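Local coordinates for protein type II restriction enzyme BsoBI (Geobacillus stearothermophilus, PDB 1DC1) that recognises the double-stranded DNA sequence 5'-CYCGRG-3' as a homodimer and cleaves it after the first C, at residues D[20-23]-D[24-27]; D[34-37]-D[38-41]; D[177-180]-D[181-184]; D[293-297]-D[298-302]. All blocks are in the same frame, centred on the assembly; numbering follows the deposited sequence. Where two conformers were deposited one is given.

In the fold
The four contacts are local, each within one continuous run of chain, and follow one another in sequence order. Contacts 1 and 2 share the long helix 21-53, with centres 21 Å apart, and both touch the second subunit. Contact 3 is the loop that leads into strand 184-191 of the mixed sheet; its centre is 22 Å from that of contact 2. Contact 4 ends helix 286-298 and leads to strand 303-306, the outermost strand at the other end of that sheet from 170-172. Contacts 2 and 4 lie on opposite sides of the chain's centre, their centres 40 Å apart. The set thus samples both a helix that contacts the second subunit and the sheet of this PD-(D/E)XK-type nuclease.

Contact 1 of 4, residues D[20-23]-D[24-27]; sequences TYEE and YRAG
The first turn of helix 21-53 opens with an N-cap, and a salt bridge runs along its surface from Glu22 to Arg25. Thr20 sits at the N-cap position. Its OG1 accepts a hydrogen bond from Glu23 N at 3.2 Å, so the cap uses one of the amides that the start of a helix leaves without a carbonyl partner. Four backbone bonds follow in i to i+4 order: Tyr24 N to Thr20 O, Arg25 N to Tyr21 O, Ala26 N to Glu22 O and Gly27 N to Glu23 O. The Arg25 bond is the straightest of them, 173° at the hydrogen. The Tyr24 ring leaves the helix with CG beside its own backbone N (chi1 -84°). This brings CD2 to 3.3 Å from Thr20 O. The hydroxyl of Tyr24 is hydrogen-bonded to Glu285, and the ring packs on Phe85 of the second subunit. Arg25 runs extended from CG to NE, side by side with Glu22 and pointing the same way. In the conformer given, its NE forms a salt bridge with Asp90 of the second subunit, so the guanidinium joins the two chains while it also holds Glu22. The carboxylate and guanidinium planes are 72° apart. Even so, in this conformer Glu22 OE1 lies close to the guanidinium plane and receives Arg25 NH1 on its syn lone pair, at 3.1 Å.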
ATOM      1  N   THR D  20      -2.245 -17.102  12.850  1.00 13.14           N
ATOM      2  CA  THR D  20      -1.620 -17.253  14.153  1.00 15.19           C
ATOM      3  C   THR D  20      -0.312 -16.472  14.231  1.00 18.65           C
ATOM      4  O   THR D  20       0.264 -16.081  13.198  1.00 14.74           O
ATOM      5  CB  THR D  20      -1.293 -18.715  14.452  1.00 11.49           C
ATOM      6  OG1 THR D  20      -0.302 -19.151  13.530  1.00 12.28           O
ATOM      7  CG2 THR D  20      -2.526 -19.613  14.323  1.00 12.96           C
ATOM      8  N   TYR D  21       0.154 -16.253  15.466  1.00 16.86           N
ATOM      9  CA  TYR D  21       1.410 -15.571  15.689  1.00 16.25           C
ATOM     10  C   TYR D  21       2.584 -16.333  15.008  1.00 17.71           C
ATOM     11  O   TYR D  21       3.439 -15.725  14.345  1.00 15.47           O
ATOM     12  CB  TYR D  21       1.608 -15.442  17.194  1.00 20.41           C
ATOM     13  CG  TYR D  21       2.850 -14.679  17.486  1.00 21.82           C
ATOM     14  CD1 TYR D  21       2.867 -13.296  17.400  1.00 25.45           C
ATOM     15  CD2 TYR D  21       4.044 -15.342  17.708  1.00 28.47           C
ATOM     16  CE1 TYR D  21       4.050 -12.582  17.517  1.00 29.18           C
ATOM     17  CE2 TYR D  21       5.245 -14.635  17.828  1.00 31.23           C
ATOM     18  CZ  TYR D  21       5.231 -13.264  17.728  1.00 30.52           C
ATOM     19  OH  TYR D  21       6.417 -12.584  17.828  1.00 42.80           O
ATOM     20  N   GLU D  22       2.609 -17.656  15.130  1.00 13.23           N
ATOM     21  CA  GLU D  22       3.693 -18.393  14.505  1.00 16.62           C
ATOM     22  C   GLU D  22       3.705 -18.328  12.981  1.00 16.96           C
ATOM     23  O   GLU D  22       4.791 -18.321  12.363  1.00 14.94           O
ATOM     24  CB  GLU D  22       3.676 -19.840  14.987  1.00 16.44           C
ATOM     25  CG  GLU D  22       4.247 -19.950  16.411  1.00 29.98           C
ATOM     26  CD  GLU D  22       5.644 -19.271  16.593  1.00 38.12           C
ATOM     27  OE1 GLU D  22       6.447 -19.212  15.623  1.00 35.96           O
ATOM     28  OE2 GLU D  22       5.933 -18.799  17.720  1.00 40.52           O
ATOM     29  N   GLU D  23       2.511 -18.263  12.385  1.00 12.79           N
ATOM     30  CA  GLU D  23       2.397 -18.170  10.949  1.00 15.25           C
ATOM     31  C   GLU D  23       2.905 -16.789  10.490  1.00 13.84           C
ATOM     32  O   GLU D  23       3.539 -16.660   9.449  1.00 12.04           O
ATOM     33  CB  GLU D  23       0.948 -18.410  10.526  1.00 16.49           C
ATOM     34  CG  GLU D  23       0.667 -19.867  10.082  1.00 33.83           C
ATOM     35  CD  GLU D  23       1.942 -20.682   9.654  1.00 42.58           C
ATOM     36  OE1 GLU D  23       2.418 -20.493   8.508  1.00 43.20           O
ATOM     37  OE2 GLU D  23       2.465 -21.511  10.465  1.00 51.88           O
ATOM     38  N   TYR D  24       2.612 -15.759  11.274  1.00 10.96           N
ATOM     39  CA  TYR D  24       3.095 -14.409  10.958  1.00 11.24           C
ATOM     40  C   TYR D  24       4.648 -14.377  11.020  1.00 15.21           C
ATOM     41  O   TYR D  24       5.291 -13.882  10.095  1.00 14.31           O
ATOM     42  CB  TYR D  24       2.500 -13.356  11.935  1.00 11.08           C
ATOM     43  CG  TYR D  24       1.102 -12.850  11.554  1.00 12.50           C
ATOM     44  CD1 TYR D  24       0.826 -12.393  10.247  1.00 10.24           C
ATOM     45  CD2 TYR D  24       0.063 -12.838  12.474  1.00 12.58           C
ATOM     46  CE1 TYR D  24      -0.448 -11.937   9.867  1.00 11.24           C
ATOM     47  CE2 TYR D  24      -1.234 -12.371  12.085  1.00 13.11           C
ATOM     48  CZ  TYR D  24      -1.464 -11.929  10.786  1.00 11.47           C
ATOM     49  OH  TYR D  24      -2.686 -11.469  10.407  1.00 12.35           O
ATOM     50  N   ARG D  25       5.241 -14.876  12.105  1.00 12.87           N
ATOM     51  CA  ARG D  25       6.688 -14.910  12.213  1.00 11.96           C
ATOM     52  C   ARG D  25       7.289 -15.718  11.047  1.00 15.11           C
ATOM     53  O   ARG D  25       8.260 -15.273  10.386  1.00 14.82           O
ATOM     54  CB  ARG D  25       7.052 -15.497  13.576  1.00 16.67           C
ATOM     55  CG  ARG D  25       8.489 -15.771  13.772  1.00 15.03           C
ATOM     56  CD  ARG D  25       8.723 -16.215  15.214  1.00 18.67           C
ATOM     57  NE  ARG D  25      10.103 -16.693  15.304  0.61 18.66           N
ATOM     58  CZ  ARG D  25      10.458 -17.974  15.267  0.61 20.93           C
ATOM     59  NH1 ARG D  25       9.524 -18.904  15.148  0.61 23.86           N
ATOM     60  NH2 ARG D  25      11.743 -18.327  15.277  0.61 17.78           N
ATOM     61  N   ALA D  26       6.723 -16.895  10.767  1.00 15.29           N
ATOM     62  CA  ALA D  26       7.230 -17.701   9.648  1.00 15.59           C
ATOM     63  C   ALA D  26       7.198 -16.909   8.333  1.00 12.98           C
ATOM     64  O   ALA D  26       8.149 -16.967   7.571  1.00 13.97           O
ATOM     65  CB  ALA D  26       6.401 -18.978   9.511  1.00 13.90           C
ATOM     66  N   GLY D  27       6.105 -16.182   8.075  1.00 14.95           N
ATOM     67  CA  GLY D  27       5.955 -15.391   6.848  1.00 13.55           C
ATOM     68  C   GLY D  27       6.978 -14.280   6.750  1.00 16.04           C
ATOM     69  O   GLY D  27       7.618 -14.069   5.712  1.00 13.65           O
TER

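Contact 2 of 4, residues D[34-37]-D[38-41]; sequences EKNK and RSTP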
ATOM      1  N   GLU D  34      13.703 -14.243   0.953  1.00 11.31           N
ATOM      2  CA  GLU D  34      13.531 -13.974  -0.476  1.00 12.90           C
ATOM      3  C   GLU D  34      14.124 -12.605  -0.822  1.00 13.49           C
ATOM      4  O   GLU D  34      14.759 -12.447  -1.857  1.00 14.66           O
ATOM      5  CB  GLU D  34      12.049 -14.062  -0.819  1.00 13.10           C
ATOM      6  CG  GLU D  34      11.671 -13.751  -2.253  1.00 21.85           C
ATOM      7  CD  GLU D  34      12.187 -14.778  -3.233  1.00 21.58           C
ATOM      8  OE1 GLU D  34      12.623 -15.854  -2.802  1.00 18.44           O
ATOM      9  OE2 GLU D  34      12.146 -14.479  -4.441  1.00 19.26           O
ATOM     10  N   LYS D  35      13.908 -11.624   0.052  1.00 13.54           N
ATOM     11  CA  LYS D  35      14.471 -10.284  -0.110  1.00 13.89           C
ATOM     12  C   LYS D  35      15.983 -10.373  -0.248  1.00 12.54           C
ATOM     13  O   LYS D  35      16.549  -9.731  -1.125  1.00 13.74           O
ATOM     14  CB  LYS D  35      14.105  -9.402   1.090  1.00 12.66           C
ATOM     15  CG  LYS D  35      14.360  -7.958   0.851  1.00 19.13           C
ATOM     16  CD  LYS D  35      13.654  -7.110   1.910  1.00 24.61           C
ATOM     17  CE  LYS D  35      14.542  -6.745   3.099  1.00 27.05           C
ATOM     18  NZ  LYS D  35      14.049  -5.550   3.868  1.00 27.85           N
ATOM     19  N   ASN D  36      16.649 -11.156   0.606  1.00 13.37           N
ATOM     20  CA  ASN D  36      18.107 -11.284   0.502  1.00 12.30           C
ATOM     21  C   ASN D  36      18.546 -11.937  -0.812  1.00 12.54           C
ATOM     22  O   ASN D  36      19.540 -11.531  -1.419  1.00 15.18           O
ATOM     23  CB  ASN D  36      18.629 -12.009   1.702  1.00 12.46           C
ATOM     24  CG  ASN D  36      18.641 -11.119   2.897  1.00 16.59           C
ATOM     25  OD1 ASN D  36      19.115  -9.994   2.803  1.00 26.24           O
ATOM     26  ND2 ASN D  36      18.092 -11.576   4.012  1.00 12.90           N
ATOM     27  N   LYS D  37      17.779 -12.913  -1.276  1.00 15.40           N
ATOM     28  CA  LYS D  37      18.049 -13.562  -2.550  1.00 14.48           C
ATOM     29  C   LYS D  37      17.928 -12.568  -3.701  1.00 15.96           C
ATOM     30  O   LYS D  37      18.726 -12.602  -4.646  1.00 15.18           O
ATOM     31  CB  LYS D  37      17.046 -14.694  -2.807  1.00 19.97           C
ATOM     32  CG  LYS D  37      17.169 -15.918  -1.910  1.00 25.57           C
ATOM     33  CD  LYS D  37      16.128 -16.953  -2.350  1.00 29.23           C
ATOM     34  CE  LYS D  37      15.865 -17.971  -1.264  1.00 30.98           C
ATOM     35  NZ  LYS D  37      15.265 -19.204  -1.808  1.00 35.96           N
ATOM     36  N   ARG D  38      16.906 -11.708  -3.637  1.00 14.66           N
ATOM     37  CA  ARG D  38      16.650 -10.686  -4.677  1.00 14.43           C
ATOM     38  C   ARG D  38      17.569  -9.441  -4.643  1.00 12.39           C
ATOM     39  O   ARG D  38      17.656  -8.681  -5.619  1.00 13.08           O
ATOM     40  CB  ARG D  38      15.188 -10.220  -4.573  1.00  9.74           C
ATOM     41  CG  ARG D  38      14.179 -11.292  -4.926  1.00 10.41           C
ATOM     42  CD  ARG D  38      14.458 -11.905  -6.302  1.00 11.99           C
ATOM     43  NE  ARG D  38      13.417 -12.865  -6.615  1.00 17.75           N
ATOM     44  CZ  ARG D  38      13.167 -13.364  -7.828  1.00 20.72           C
ATOM     45  NH1 ARG D  38      13.898 -12.992  -8.875  1.00 21.92           N
ATOM     46  NH2 ARG D  38      12.161 -14.218  -7.998  1.00 19.06           N
ATOM     47  N   SER D  39      18.226  -9.245  -3.502  1.00 15.22           N
ATOM     48  CA  SER D  39      19.081  -8.089  -3.241  1.00 13.79           C
ATOM     49  C   SER D  39      20.377  -7.979  -4.059  1.00 18.44           C
ATOM     50  O   SER D  39      20.781  -6.871  -4.461  1.00 17.35           O
ATOM     51  CB  SER D  39      19.390  -8.063  -1.735  1.00 10.00           C
ATOM     52  OG  SER D  39      20.277  -9.094  -1.375  1.00 14.94           O
ATOM     53  N   THR D  40      21.025  -9.125  -4.282  1.00 17.33           N
ATOM     54  CA  THR D  40      22.298  -9.195  -4.999  1.00 17.19           C
ATOM     55  C   THR D  40      22.373  -8.393  -6.318  1.00 13.23           C
ATOM     56  O   THR D  40      23.330  -7.653  -6.496  1.00 13.72           O
ATOM     57  CB  THR D  40      22.719 -10.699  -5.181  1.00 20.18           C
ATOM     58  OG1 THR D  40      22.722 -11.312  -3.892  1.00 18.72           O
ATOM     59  CG2 THR D  40      24.132 -10.832  -5.763  1.00 22.86           C
ATOM     60  N   PRO D  41      21.401  -8.538  -7.259  1.00 15.35           N
ATOM     61  CA  PRO D  41      21.533  -7.732  -8.474  1.00 11.85           C
ATOM     62  C   PRO D  41      21.551  -6.231  -8.182  1.00 14.54           C
ATOM     63  O   PRO D  41      22.151  -5.466  -8.963  1.00 11.73           O
ATOM     64  CB  PRO D  41      20.311  -8.116  -9.290  1.00 13.25           C
ATOM     65  CG  PRO D  41      19.930  -9.474  -8.801  1.00 18.36           C
ATOM     66  CD  PRO D  41      20.210  -9.420  -7.347  1.00 14.05           C
TER
HETATM   67  O   HOH W   1      10.357 -15.541  -6.517  1.00 32.73           O
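Glu34 and Arg38, one turn apart on helix 21-53, form an i to i+4 salt bridge. Glu34 OE2 meets Arg38 NE at 3.0 Å, with 157° at the hydrogen. Both side chains bend at chi2 to meet. Glu34 has CG opposite its backbone N (chi1 177°), and Arg38 has CG opposite its carbonyl carbon (chi1 -67°). The two chains lie alongside each other, pointing the same way. NE reaches OE2 from the anti side, out of the carboxylate plane, and the two flat groups are 74° apart. A water completes a ring: it donates to Glu34 OE2 and accepts from Arg38 NH2. Without the Glu34 carboxylate, as with an alanine here, Arg38 NE would probably lose this acceptor and the guanidinium would be freer to turn. Ser39 folds its OG back between its own N and carbonyl carbon (chi1 72°) and donates to Asn36 O at a very short 2.5 Å. The helix kinks at Pro41, whose N has no hydrogen to give to the turn before. The Glu34-Arg38 pair packs on Met130 and Ile133 of helix 110-152. Asn36 and Ser39 instead face the second subunit, bonding to its Ser76 and Arg117 and packing on its Phe121.

Contact 3 of 4, residues D[177-180]-D[181-184]; sequences DYEL and ETFA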
ATOM      1  N   ASP D 177       4.055 -32.968 -12.511  1.00 16.09           N
ATOM      2  CA  ASP D 177       3.792 -31.545 -12.542  1.00 18.37           C
ATOM      3  C   ASP D 177       4.510 -30.770 -11.399  1.00 17.91           C
ATOM      4  O   ASP D 177       4.102 -29.678 -10.986  1.00 18.02           O
ATOM      5  CB  ASP D 177       2.262 -31.305 -12.606  1.00 21.25           C
ATOM      6  CG  ASP D 177       1.551 -31.639 -11.312  1.00 21.29           C
ATOM      7  OD1 ASP D 177       2.224 -31.691 -10.257  1.00 24.23           O
ATOM      8  OD2 ASP D 177       0.313 -31.828 -11.337  1.00 17.13           O
ATOM      9  N   TYR D 178       5.612 -31.335 -10.916  1.00 16.41           N
ATOM     10  CA  TYR D 178       6.419 -30.676  -9.902  1.00 17.88           C
ATOM     11  C   TYR D 178       6.680 -29.231 -10.334  1.00 19.56           C
ATOM     12  O   TYR D 178       7.180 -28.976 -11.449  1.00 15.78           O
ATOM     13  CB  TYR D 178       7.746 -31.398  -9.777  1.00 17.33           C
ATOM     14  CG  TYR D 178       8.630 -30.842  -8.719  1.00 18.42           C
ATOM     15  CD1 TYR D 178       9.590 -29.871  -9.023  1.00 20.35           C
ATOM     16  CD2 TYR D 178       8.559 -31.333  -7.419  1.00 17.92           C
ATOM     17  CE1 TYR D 178      10.463 -29.405  -8.046  1.00 18.95           C
ATOM     18  CE2 TYR D 178       9.430 -30.884  -6.424  1.00 19.27           C
ATOM     19  CZ  TYR D 178      10.385 -29.919  -6.733  1.00 19.98           C
ATOM     20  OH  TYR D 178      11.251 -29.480  -5.738  1.00 20.03           O
ATOM     21  N   GLU D 179       6.348 -28.287  -9.465  1.00 20.07           N
ATOM     22  CA  GLU D 179       6.565 -26.874  -9.752  1.00 22.09           C
ATOM     23  C   GLU D 179       5.883 -26.291 -10.977  1.00 20.04           C
ATOM     24  O   GLU D 179       6.293 -25.215 -11.437  1.00 22.27           O
ATOM     25  CB  GLU D 179       8.061 -26.555  -9.866  1.00 27.96           C
ATOM     26  CG  GLU D 179       8.713 -26.323  -8.518  1.00 41.52           C
ATOM     27  CD  GLU D 179      10.187 -25.943  -8.619  1.00 51.14           C
ATOM     28  OE1 GLU D 179      10.766 -26.013  -9.738  1.00 52.50           O
ATOM     29  OE2 GLU D 179      10.766 -25.574  -7.565  1.00 60.34           O
ATOM     30  N   LEU D 180       4.871 -26.986 -11.522  1.00 19.46           N
ATOM     31  CA  LEU D 180       4.109 -26.443 -12.677  1.00 21.50           C
ATOM     32  C   LEU D 180       3.403 -25.112 -12.288  1.00 19.15           C
ATOM     33  O   LEU D 180       3.233 -24.234 -13.151  1.00 18.11           O
ATOM     34  CB  LEU D 180       3.060 -27.454 -13.212  1.00 17.19           C
ATOM     35  CG  LEU D 180       2.095 -27.042 -14.354  1.00 13.67           C
ATOM     36  CD1 LEU D 180       1.781 -28.232 -15.261  1.00 14.83           C
ATOM     37  CD2 LEU D 180       0.802 -26.528 -13.741  1.00 17.49           C
ATOM     38  N   GLU D 181       3.035 -24.968 -11.001  1.00 18.35           N
ATOM     39  CA  GLU D 181       2.368 -23.781 -10.481  1.00 12.81           C
ATOM     40  C   GLU D 181       3.188 -22.474 -10.630  1.00 15.47           C
ATOM     41  O   GLU D 181       2.651 -21.354 -10.633  1.00 15.34           O
ATOM     42  CB  GLU D 181       1.987 -24.073  -9.053  1.00 14.64           C
ATOM     43  CG  GLU D 181       3.152 -24.146  -8.109  1.00 15.98           C
ATOM     44  CD  GLU D 181       3.792 -25.525  -8.029  1.00 22.08           C
ATOM     45  OE1 GLU D 181       3.389 -26.445  -8.769  1.00 19.70           O
ATOM     46  OE2 GLU D 181       4.728 -25.672  -7.209  1.00 22.18           O
ATOM     47  N   THR D 182       4.494 -22.635 -10.793  1.00 17.08           N
ATOM     48  CA  THR D 182       5.404 -21.517 -10.989  1.00 20.60           C
ATOM     49  C   THR D 182       5.078 -20.754 -12.248  1.00 19.22           C
ATOM     50  O   THR D 182       5.338 -19.556 -12.351  1.00 22.42           O
ATOM     51  CB  THR D 182       6.869 -22.002 -11.142  1.00 22.21           C
ATOM     52  OG1 THR D 182       7.295 -22.627  -9.930  1.00 26.02           O
ATOM     53  CG2 THR D 182       7.754 -20.832 -11.453  1.00 25.08           C
ATOM     54  N   PHE D 183       4.524 -21.453 -13.227  1.00 22.08           N
ATOM     55  CA  PHE D 183       4.221 -20.818 -14.506  1.00 24.85           C
ATOM     56  C   PHE D 183       2.828 -20.948 -15.031  1.00 19.97           C
ATOM     57  O   PHE D 183       2.599 -20.751 -16.215  1.00 24.67           O
ATOM     58  CB  PHE D 183       5.153 -21.356 -15.563  1.00 28.21           C
ATOM     59  CG  PHE D 183       6.559 -20.981 -15.333  1.00 27.95           C
ATOM     60  CD1 PHE D 183       6.921 -19.628 -15.321  1.00 29.04           C
ATOM     61  CD2 PHE D 183       7.515 -21.962 -15.132  1.00 28.17           C
ATOM     62  CE1 PHE D 183       8.215 -19.246 -15.118  1.00 32.77           C
ATOM     63  CE2 PHE D 183       8.816 -21.610 -14.927  1.00 28.50           C
ATOM     64  CZ  PHE D 183       9.177 -20.233 -14.921  1.00 34.18           C
ATOM     65  N   ALA D 184       1.898 -21.295 -14.162  1.00 20.42           N
ATOM     66  CA  ALA D 184       0.542 -21.448 -14.593  1.00 15.24           C
ATOM     67  C   ALA D 184      -0.313 -20.203 -14.390  1.00 18.16           C
ATOM     68  O   ALA D 184      -0.498 -19.718 -13.261  1.00 20.35           O
ATOM     69  CB  ALA D 184      -0.109 -22.660 -13.910  1.00 13.60           C
TER
HETATM   70  O   HOH W   2       6.121 -28.100  -6.790  1.00 23.43           O
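Glu179 O takes two donors from Thr182, the backbone N and the side-chain OG1, each at 3.2 Å. The bond from Thr182 N is fairly straight, 154° at the hydrogen, although N stands well above the carbonyl plane. The OG1 bond is weak. Phe183 N bonds in the same i to i+3 way to Leu180 O at 3.1 Å, also from above the carbonyl plane. Just before, Leu180 N donates to Asp177 O and closes a type II beta turn, with Glu179 at positive phi in its third position.

The charged and water-mediated contacts gather at Glu181. Its CG lies between the backbone N and carbonyl carbon (chi1 70°), and a further bend at chi2 folds the carboxylate back over Glu179. There CD comes within 3.5 Å of Glu179 CA. A water receives Glu179 N at 2.7 Å and donates to Glu181 OE2 at 2.8 Å. Arg144 forms salt bridges with both Glu181 OE1 and Asp177 OD1, which probably offsets the like charges of the two acids. Asp177 OD2 is hydrogen-bonded to Tyr157 OH.

The apolar contact is slight: Leu180 CD2 meets Ala184 CB at 4.0 Å. Leu180 also packs on Ile147 of helix 110-152 and on Tyr157 and Trp159 of strand 157-161. Thr182 CG2 sits over the centre of the Phe183 ring. The arrangement is a type II beta turn running into a short 3-10 turn, which delivers the chain to strand 184-191.

Contact 4 of 4, residues D[293-297]-D[298-302]; sequences WDQLQ and SGSLT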
ATOM      1  N   TRP D 293     -16.914 -13.825   8.293  1.00 14.13           N
ATOM      2  CA  TRP D 293     -17.849 -14.787   8.848  1.00 11.44           C
ATOM      3  C   TRP D 293     -19.295 -14.311   8.658  1.00 13.63           C
ATOM      4  O   TRP D 293     -20.164 -15.076   8.219  1.00 13.31           O
ATOM      5  CB  TRP D 293     -17.535 -14.975  10.302  1.00 14.22           C
ATOM      6  CG  TRP D 293     -18.412 -15.914  10.966  1.00 18.53           C
ATOM      7  CD1 TRP D 293     -19.550 -15.629  11.640  1.00 16.34           C
ATOM      8  CD2 TRP D 293     -18.224 -17.312  11.057  1.00 20.68           C
ATOM      9  NE1 TRP D 293     -20.091 -16.766  12.158  1.00 22.10           N
ATOM     10  CE2 TRP D 293     -19.299 -17.824  11.815  1.00 25.95           C
ATOM     11  CE3 TRP D 293     -17.249 -18.195  10.569  1.00 23.79           C
ATOM     12  CZ2 TRP D 293     -19.432 -19.188  12.102  1.00 29.41           C
ATOM     13  CZ3 TRP D 293     -17.373 -19.542  10.846  1.00 25.81           C
ATOM     14  CH2 TRP D 293     -18.459 -20.031  11.607  1.00 29.05           C
ATOM     15  N   ASP D 294     -19.571 -13.055   8.968  1.00 12.87           N
ATOM     16  CA  ASP D 294     -20.915 -12.533   8.771  1.00 15.25           C
ATOM     17  C   ASP D 294     -21.357 -12.664   7.310  1.00 16.48           C
ATOM     18  O   ASP D 294     -22.512 -12.992   7.017  1.00 13.06           O
ATOM     19  CB  ASP D 294     -20.977 -11.067   9.176  1.00 17.02           C
ATOM     20  CG  ASP D 294     -20.944 -10.900  10.667  1.00 21.92           C
ATOM     21  OD1 ASP D 294     -21.047 -11.955  11.343  1.00 22.63           O
ATOM     22  OD2 ASP D 294     -20.813  -9.746  11.154  1.00 25.97           O
ATOM     23  N   GLN D 295     -20.443 -12.369   6.390  1.00 14.79           N
ATOM     24  CA  GLN D 295     -20.732 -12.453   4.942  1.00 15.83           C
ATOM     25  C   GLN D 295     -20.939 -13.894   4.490  1.00 15.12           C
ATOM     26  O   GLN D 295     -21.740 -14.150   3.586  1.00 16.59           O
ATOM     27  CB  GLN D 295     -19.602 -11.788   4.125  1.00 14.38           C
ATOM     28  CG  GLN D 295     -19.594 -10.283   4.286  1.00 11.78           C
ATOM     29  CD  GLN D 295     -18.709  -9.598   3.271  1.00 17.07           C
ATOM     30  OE1 GLN D 295     -18.451 -10.149   2.225  1.00 20.04           O
ATOM     31  NE2 GLN D 295     -18.237  -8.395   3.582  1.00 15.80           N
ATOM     32  N   LEU D 296     -20.203 -14.829   5.087  1.00 12.95           N
ATOM     33  CA  LEU D 296     -20.406 -16.232   4.746  1.00 16.31           C
ATOM     34  C   LEU D 296     -21.804 -16.657   5.272  1.00 17.25           C
ATOM     35  O   LEU D 296     -22.547 -17.338   4.587  1.00 15.23           O
ATOM     36  CB  LEU D 296     -19.332 -17.134   5.373  1.00 16.40           C
ATOM     37  CG  LEU D 296     -17.906 -17.040   4.785  1.00 15.54           C
ATOM     38  CD1 LEU D 296     -16.927 -17.701   5.767  1.00 14.33           C
ATOM     39  CD2 LEU D 296     -17.800 -17.667   3.358  1.00 13.41           C
ATOM     40  N   GLN D 297     -22.158 -16.242   6.483  1.00 19.76           N
ATOM     41  CA  GLN D 297     -23.470 -16.571   7.078  1.00 16.20           C
ATOM     42  C   GLN D 297     -24.618 -15.956   6.261  1.00 15.64           C
ATOM     43  O   GLN D 297     -25.641 -16.565   6.019  1.00 18.80           O
ATOM     44  CB  GLN D 297     -23.510 -16.015   8.494  1.00 14.20           C
ATOM     45  CG  GLN D 297     -22.558 -16.720   9.342  1.00 15.01           C
ATOM     46  CD  GLN D 297     -22.974 -18.146   9.540  1.00 22.35           C
ATOM     47  OE1 GLN D 297     -24.130 -18.409   9.793  1.00 30.66           O
ATOM     48  NE2 GLN D 297     -22.040 -19.073   9.438  1.00 28.10           N
ATOM     49  N   SER D 298     -24.434 -14.734   5.801  1.00 18.12           N
ATOM     50  CA  SER D 298     -25.466 -14.047   5.034  1.00 19.34           C
ATOM     51  C   SER D 298     -25.508 -14.495   3.581  1.00 20.66           C
ATOM     52  O   SER D 298     -26.406 -14.138   2.833  1.00 18.92           O
ATOM     53  CB  SER D 298     -25.250 -12.524   5.052  1.00 19.01           C
ATOM     54  OG  SER D 298     -24.276 -12.138   4.089  1.00 20.32           O
ATOM     55  N   GLY D 299     -24.511 -15.242   3.167  1.00 16.31           N
ATOM     56  CA  GLY D 299     -24.516 -15.690   1.814  1.00 19.72           C
ATOM     57  C   GLY D 299     -23.892 -14.670   0.886  1.00 22.69           C
ATOM     58  O   GLY D 299     -23.735 -14.910  -0.307  1.00 23.28           O
ATOM     59  N   SER D 300     -23.483 -13.516   1.389  1.00 21.95           N
ATOM     60  CA  SER D 300     -22.898 -12.565   0.455  1.00 22.33           C
ATOM     61  C   SER D 300     -21.498 -13.040  -0.026  1.00 21.32           C
ATOM     62  O   SER D 300     -21.103 -12.761  -1.151  1.00 21.67           O
ATOM     63  CB  SER D 300     -22.946 -11.116   1.007  1.00 21.65           C
ATOM     64  OG  SER D 300     -21.735 -10.704   1.561  1.00 32.55           O
ATOM     65  N   LEU D 301     -20.769 -13.788   0.793  1.00 16.68           N
ATOM     66  CA  LEU D 301     -19.506 -14.381   0.354  1.00 12.32           C
ATOM     67  C   LEU D 301     -19.796 -15.895   0.409  1.00 15.50           C
ATOM     68  O   LEU D 301     -20.390 -16.385   1.368  1.00 16.52           O
ATOM     69  CB  LEU D 301     -18.376 -13.996   1.301  1.00 18.23           C
ATOM     70  CG  LEU D 301     -16.891 -14.019   0.947  1.00 18.18           C
ATOM     71  CD1 LEU D 301     -16.621 -13.146  -0.257  1.00 13.01           C
ATOM     72  CD2 LEU D 301     -16.077 -13.549   2.211  1.00 14.81           C
ATOM     73  N   THR D 302     -19.402 -16.631  -0.627  1.00 14.91           N
ATOM     74  CA  THR D 302     -19.629 -18.075  -0.736  1.00 17.35           C
ATOM     75  C   THR D 302     -18.667 -18.961   0.063  1.00 18.38           C
ATOM     76  O   THR D 302     -19.063 -19.991   0.627  1.00 15.19           O
ATOM     77  CB  THR D 302     -19.584 -18.540  -2.207  1.00 11.28           C
ATOM     78  OG1 THR D 302     -20.313 -17.612  -3.013  1.00 13.27           O
ATOM     79  CG2 THR D 302     -20.206 -19.905  -2.344  1.00 15.68           C
TER
HETATM   80  O   HOH W   3     -21.928 -18.507   2.233  1.00 20.57           O
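Gln295 and Leu301 pack closely where helix 286-298 ends and the chain turns back toward strand 303-306. Gln295 CB touches Leu301 CB at 3.8 Å, and the two side chains cross obliquely. Gln295 CG lies beside its own backbone N (chi1 -70°), and the chain then runs extended past Ser300 OG. Leu301 N donates to Gln295 O at 3.0 Å and an almost straight 176°, from above the carbonyl plane. Leu296 adds a CA-H...O contact to Leu301 O at 3.4 Å, and its CD2 packs on Leu301 CB. This side is buried: Leu301 also meets Phe279 and Leu261, and Leu296 meets Phe7 and Leu11.

The other side is looser and exposed. Ser298 N keeps a helical bond to Asp294 O, but Gly299 N reaches Leu296 O only weakly. Gly299 turns the chain with positive phi; a side chain at these backbone angles would collide with the carbonyl oxygen of Ser298. Ser298 OG accepts from Ser300 N at 3.1 Å, an ST turn. A water donates to Leu296 O at 2.7 Å and also to Leu301 O, joining the helix end to the loop before strand 303-306.

Gln295 NE2 bonds to Asn258 on helix 247-270. Shortening Gln295 to an alanine is likely to leave Asn258 OD1 without this donor and to open a gap beside Ser300 OG. At this helix end, then, Gln295 O is satisfied by Leu301 N, while Leu296 O relies on water and a weak bond from Gly299 N.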